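Local coordinates for ChrR-like cupin domain-containing protein (Ralstonia eutropha JMP134, PDB 3EBR) that is of unknown function but belongs to the RmlC-like cupins, with a ChrR-type cupin domain, and may assemble as a tetramer, at the interface of chains A and B and the interface of chains A and C. Sequence-based numbering; all coordinates share one arbitrary frame. Chains: chain A/B/C, uncharacterized RmlC-like cupin.

Contact 1: the interface of chains A and B. Residues chain A 81-83, 85-86, 88; chain B 11-14, 34.
The imidazole of A:His83 and the carboxylate of B:Asp13 are brought together by two different first torsions: CG of A:His83 lies anti to its carbonyl carbon (chi1 -57°), while CG of B:Asp13 points away from its own backbone N (chi1 -154°). They meet at a two-fold A/B interface of this cupin, where the loop leading into strand 87-90 of chain A packs on strand 10-12 of chain B and the turn that follows it. The ring nitrogen ND1 of A:His83 donates to the carboxylate oxygen OD1 of B:Asp13 over 2.9 Å. That oxygen sits in the imidazole plane, but the N-H comes in from above the carboxylate plane, and the two flat groups stand nearly perpendicular, 86° apart. On one face of the ring lies methyl CG1 of A:Val81, toward the rim, which may help to hold its tilt. A:Val88 and B:Cys11 form an antiparallel beta bridge, and methyl CG2 of A:Val88 touches SG of B:Cys11 at 3.7 Å. CB of A:Ser86 packs against CA of B:Asp13 at 3.8 Å, while its hydroxyl OG turns back to the carbonyl O of A:His83 and so ties the loop to itself. The carbonyl O of A:Gly85 approaches CZ of the B:Phe34 ring at 3.4 Å.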
# COMPACT_ATOMS: atom_id res chain seq x y z
N VAL A 81 10.52 -18.65 16.96
CA VAL A 81 9.72 -19.67 16.27
C VAL A 81 8.28 -19.19 16.19
O VAL A 81 7.72 -18.75 17.20
CB VAL A 81 9.74 -21.02 16.99
CG1 VAL A 81 8.86 -22.04 16.26
CG2 VAL A 81 11.16 -21.54 17.08
N ALA A 82 7.70 -19.24 14.98
CA ALA A 82 6.32 -18.84 14.75
C ALA A 82 5.45 -20.05 14.97
O ALA A 82 5.63 -21.05 14.27
CB ALA A 82 6.14 -18.31 13.33
N HIS A 83 4.55 -19.99 15.95
CA HIS A 83 3.60 -21.08 16.26
C HIS A 83 2.24 -20.75 15.69
O HIS A 83 2.05 -19.64 15.18
CB HIS A 83 3.46 -21.25 17.77
CG HIS A 83 4.75 -21.51 18.46
ND1 HIS A 83 5.50 -20.51 19.03
CD2 HIS A 83 5.45 -22.66 18.65
CE1 HIS A 83 6.60 -21.03 19.56
NE2 HIS A 83 6.58 -22.33 19.35
N GLY A 85 -1.34 -19.43 15.43
CA GLY A 85 -1.93 -18.25 16.07
C GLY A 85 -1.02 -17.02 16.11
O GLY A 85 -1.43 -15.97 16.59
N SER A 86 0.22 -17.15 15.60
CA SER A 86 1.17 -16.05 15.57
C SER A 86 1.07 -15.30 14.26
O SER A 86 0.43 -15.78 13.32
CB SER A 86 2.60 -16.56 15.72
OG SER A 86 2.98 -17.36 14.62
N VAL A 88 3.75 -13.08 11.69
CA VAL A 88 5.11 -12.69 11.31
C VAL A 88 4.97 -11.60 10.24
O VAL A 88 4.17 -11.76 9.33
CB VAL A 88 5.97 -13.86 10.79
CG1 VAL A 88 7.31 -13.36 10.24
CG2 VAL A 88 6.18 -14.90 11.87
N CYS B 11 8.07 -11.07 14.91
CA CYS B 11 7.11 -12.13 15.15
C CYS B 11 6.48 -11.95 16.51
O CYS B 11 7.22 -11.85 17.49
CB CYS B 11 7.80 -13.48 15.10
SG CYS B 11 6.72 -14.85 15.50
N LEU B 12 5.15 -11.89 16.56
CA LEU B 12 4.39 -11.75 17.81
C LEU B 12 3.57 -13.02 17.92
O LEU B 12 2.69 -13.27 17.08
CB LEU B 12 3.53 -10.49 17.78
CG LEU B 12 2.73 -10.11 19.03
CD1 LEU B 12 3.60 -10.01 20.28
CD2 LEU B 12 2.03 -8.79 18.76
N ASP B 13 3.86 -13.82 18.95
CA ASP B 13 3.18 -15.10 19.16
C ASP B 13 1.77 -14.83 19.70
O ASP B 13 1.52 -13.77 20.29
CB ASP B 13 3.98 -15.99 20.13
CG ASP B 13 3.70 -17.47 19.92
OD1 ASP B 13 4.07 -17.99 18.84
OD2 ASP B 13 3.20 -18.12 20.85
N GLY B 14 0.86 -15.77 19.46
CA GLY B 14 -0.54 -15.66 19.90
C GLY B 14 -0.77 -15.31 21.37
O GLY B 14 -1.66 -14.52 21.67
N PHE B 34 -2.09 -7.41 16.87
CA PHE B 34 -0.76 -7.86 16.43
C PHE B 34 0.09 -6.72 15.88
O PHE B 34 1.30 -6.72 16.09
CB PHE B 34 -0.87 -8.97 15.38
CG PHE B 34 -1.35 -10.27 15.94
CD1 PHE B 34 -0.45 -11.19 16.45
CD2 PHE B 34 -2.70 -10.57 15.96
CE1 PHE B 34 -0.88 -12.40 16.98
CE2 PHE B 34 -3.15 -11.78 16.49
CZ PHE B 34 -2.23 -12.70 16.99

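Contact 2: the interface of chains A and C. Residues chain A 141, 152-153, 155; chain C 2-3.
Over one face of the A:Asp153 carboxylate stands methyl CE of the selenomethionine C:Met2, 3.6 Å from CG of the acid; the backbone N of C:Leu3 is displaced to that same side, and the backbone N of A:Ser155 lies on the opposite one. In this RmlC-like cupin the patch is an A/C interface in which the N-terminal segment of one copy lies against the C-terminal segment of the other. The N of C:Leu3 donates to OD2 of A:Asp153 at 3.3 Å, on the syn side but tilted 25° out of the carboxylate plane. A second, weak hydrogen bond runs from the same N to OD1. OD1 also takes a weak bond from the backbone N of A:Ser155, which may help to steady the carboxylate from its own chain. C:Met2 and the acid run antiparallel, side by side. The selenomethionine is bent at chi2 (95°) and again at chi3 (-41°), which brings CE against CB as well as over the carboxylate, and close to the carbonyl carbon of A:Lys152. The selenium faces helix 133-146, with methyl CD2 of A:Leu141 at 4.2 Å from SE of C:Met2. At the other end, CB of A:Ser155 meets CB of C:Leu3 at 3.8 Å; both of these side chains are modelled incompletely.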
# COMPACT_ATOMS: atom_id res chain seq x y z
N LEU A 141 -3.47 -20.82 -13.66
CA LEU A 141 -4.10 -21.09 -14.96
C LEU A 141 -3.62 -22.41 -15.61
O LEU A 141 -4.42 -23.06 -16.28
CB LEU A 141 -3.90 -19.91 -15.92
CG LEU A 141 -4.55 -18.56 -15.54
CD1 LEU A 141 -4.10 -17.47 -16.50
CD2 LEU A 141 -6.07 -18.65 -15.51
N LYS A 152 -11.13 -18.95 -12.10
CA LYS A 152 -11.72 -17.71 -11.60
C LYS A 152 -10.76 -16.56 -11.84
O LYS A 152 -9.56 -16.77 -11.96
CB LYS A 152 -12.08 -17.80 -10.11
CG LYS A 152 -13.36 -18.55 -9.87
CD LYS A 152 -13.73 -18.67 -8.41
CE LYS A 152 -15.20 -19.08 -8.27
NZ LYS A 152 -15.55 -20.33 -9.02
N ASP A 153 -11.31 -15.34 -11.90
CA ASP A 153 -10.54 -14.13 -12.12
C ASP A 153 -10.02 -13.61 -10.78
O ASP A 153 -10.67 -12.81 -10.11
CB ASP A 153 -11.38 -13.06 -12.84
CG ASP A 153 -10.54 -11.86 -13.34
OD1 ASP A 153 -9.29 -11.82 -13.20
OD2 ASP A 153 -11.16 -10.94 -13.92
N SER A 155 -7.40 -11.78 -10.62
CA SER A 155 -6.84 -10.47 -10.96
C SER A 155 -7.74 -9.31 -10.52
O SER A 155 -7.21 -8.33 -10.04
CB SER A 155 -6.56 -10.38 -12.47
N MSE C 2 -10.86 -11.60 -17.80
CA MSE C 2 -9.62 -11.77 -17.01
C MSE C 2 -8.90 -10.39 -17.02
O MSE C 2 -8.39 -9.97 -18.06
CB MSE C 2 -8.77 -12.87 -17.63
CG MSE C 2 -7.80 -13.57 -16.69
SE MSE C 2 -8.45 -15.26 -15.85
CE MSE C 2 -10.22 -14.79 -15.46
N LEU C 3 -8.87 -9.69 -15.89
CA LEU C 3 -8.27 -8.33 -15.79
C LEU C 3 -6.77 -8.15 -16.05
O LEU C 3 -6.40 -7.17 -16.69
CB LEU C 3 -8.52 -7.71 -14.41

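Contact 3: the interface of chains A and C. Residues chain A 37, 40, 42; chain C 37, 40, 42.
At the middle of this two-fold A/C patch, methylene CD of A:Arg40 lies 3.8 Å from CD of C:Arg40, the two arginines heading opposite ways. Each arginine side chain is extended from CG to NE, which lets it run past its twin and deliver its guanidinium to the far subunit; chi4 (-93°) then turns the head across that line. NE of A:Arg40 and NE of C:Arg40 are 3.3 Å apart, and the two presumably charged heads are turned 78° from each other and do not stack. Outward from this crossing, each head is received by two acids of the cupin partner. NH2 of A:Arg40 forms a salt bridge with OD2 of C:Asp37 at 3.5 Å. The same NH2 of A:Arg40 pairs with OE1 of C:Glu42 at 3.4 Å, a salt bridge that is also a weak hydrogen bond. Both oxygens lie at the guanidinium edge, in its plane, and C:Arg40 does the same with A:Asp37 and A:Glu42. The acids are turned differently: C:Asp37 meets the arginine tip to tip with planes 33° apart, whereas the carboxylate of C:Glu42 stands almost at right angles to the guanidinium. Such flanking carboxylates would be expected to offset the repulsion between the arginines. OD2 of C:Asp37 also accepts a weak hydrogen bond from the backbone N of C:Arg40, 3.5 Å away.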
# COMPACT_ATOMS: atom_id res chain seq x y z
N ASP A 37 -3.07 -9.90 -7.45
CA ASP A 37 -3.16 -8.51 -7.94
C ASP A 37 -1.99 -8.15 -8.89
O ASP A 37 -0.86 -8.03 -8.43
CB ASP A 37 -3.19 -7.53 -6.76
CG ASP A 37 -3.33 -6.05 -7.19
OD1 ASP A 37 -3.71 -5.73 -8.34
OD2 ASP A 37 -3.06 -5.18 -6.34
N ARG A 40 -0.39 -3.89 -8.18
CA ARG A 40 0.64 -3.74 -7.12
C ARG A 40 1.55 -4.94 -6.91
O ARG A 40 2.52 -4.82 -6.17
CB ARG A 40 -0.01 -3.34 -5.80
CG ARG A 40 -0.80 -2.06 -5.96
CD ARG A 40 -1.11 -1.37 -4.68
NE ARG A 40 -2.02 -0.26 -4.97
CZ ARG A 40 -1.70 1.02 -5.22
NH1 ARG A 40 -0.43 1.46 -5.23
NH2 ARG A 40 -2.69 1.87 -5.47
N GLU A 42 0.65 -8.20 -5.73
CA GLU A 42 0.29 -8.77 -4.44
C GLU A 42 -0.45 -10.09 -4.61
O GLU A 42 -1.28 -10.19 -5.51
CB GLU A 42 -0.59 -7.80 -3.66
CG GLU A 42 -0.70 -8.09 -2.16
CD GLU A 42 -1.78 -7.26 -1.46
OE1 GLU A 42 -2.99 -7.50 -1.72
OE2 GLU A 42 -1.43 -6.44 -0.58
N ASP C 37 -8.40 5.22 -8.07
CA ASP C 37 -8.43 3.79 -7.75
C ASP C 37 -9.58 3.44 -6.78
O ASP C 37 -9.51 3.80 -5.60
CB ASP C 37 -7.08 3.34 -7.16
CG ASP C 37 -7.02 1.83 -6.83
OD1 ASP C 37 -7.84 1.02 -7.31
OD2 ASP C 37 -6.11 1.44 -6.08
N ARG C 40 -8.31 0.34 -3.60
CA ARG C 40 -7.66 0.88 -2.39
C ARG C 40 -8.10 2.27 -1.96
O ARG C 40 -7.72 2.70 -0.87
CB ARG C 40 -6.14 0.83 -2.53
CG ARG C 40 -5.67 -0.58 -2.81
CD ARG C 40 -4.22 -0.80 -2.55
NE ARG C 40 -3.88 -2.15 -3.02
CZ ARG C 40 -3.87 -3.29 -2.32
NH1 ARG C 40 -4.18 -3.34 -1.01
NH2 ARG C 40 -3.53 -4.41 -2.95
N GLU C 42 -7.61 5.35 -3.71
CA GLU C 42 -6.48 6.24 -3.95
C GLU C 42 -6.75 7.15 -5.15
O GLU C 42 -7.31 6.69 -6.13
CB GLU C 42 -5.22 5.43 -4.21
CG GLU C 42 -3.91 6.21 -4.09
CD GLU C 42 -2.70 5.43 -4.60
OE1 GLU C 42 -2.60 5.22 -5.84
OE2 GLU C 42 -1.80 5.12 -3.79

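Chain A uses separate surfaces for its two neighbours. Contact 1, with chain B, lies about 27 Å from contact 3 and about 32 Å from contact 2, measured between C-alpha centres, whereas contacts 2 and 3 are about 15 Å apart in one A/C interface. Contact 1 draws on strands 10-12 and 87-90 with their adjoining loops, contact 3 on strands 35-37 and 42-49 and the loop between, and contact 2 on the chain ends, 3-10 helix 3-5 and helix 133-146. B:Phe34 of contact 1 sits just before strand 35-37, which serves contact 3. Two distinct two-fold interfaces could together build the deposited tetramer.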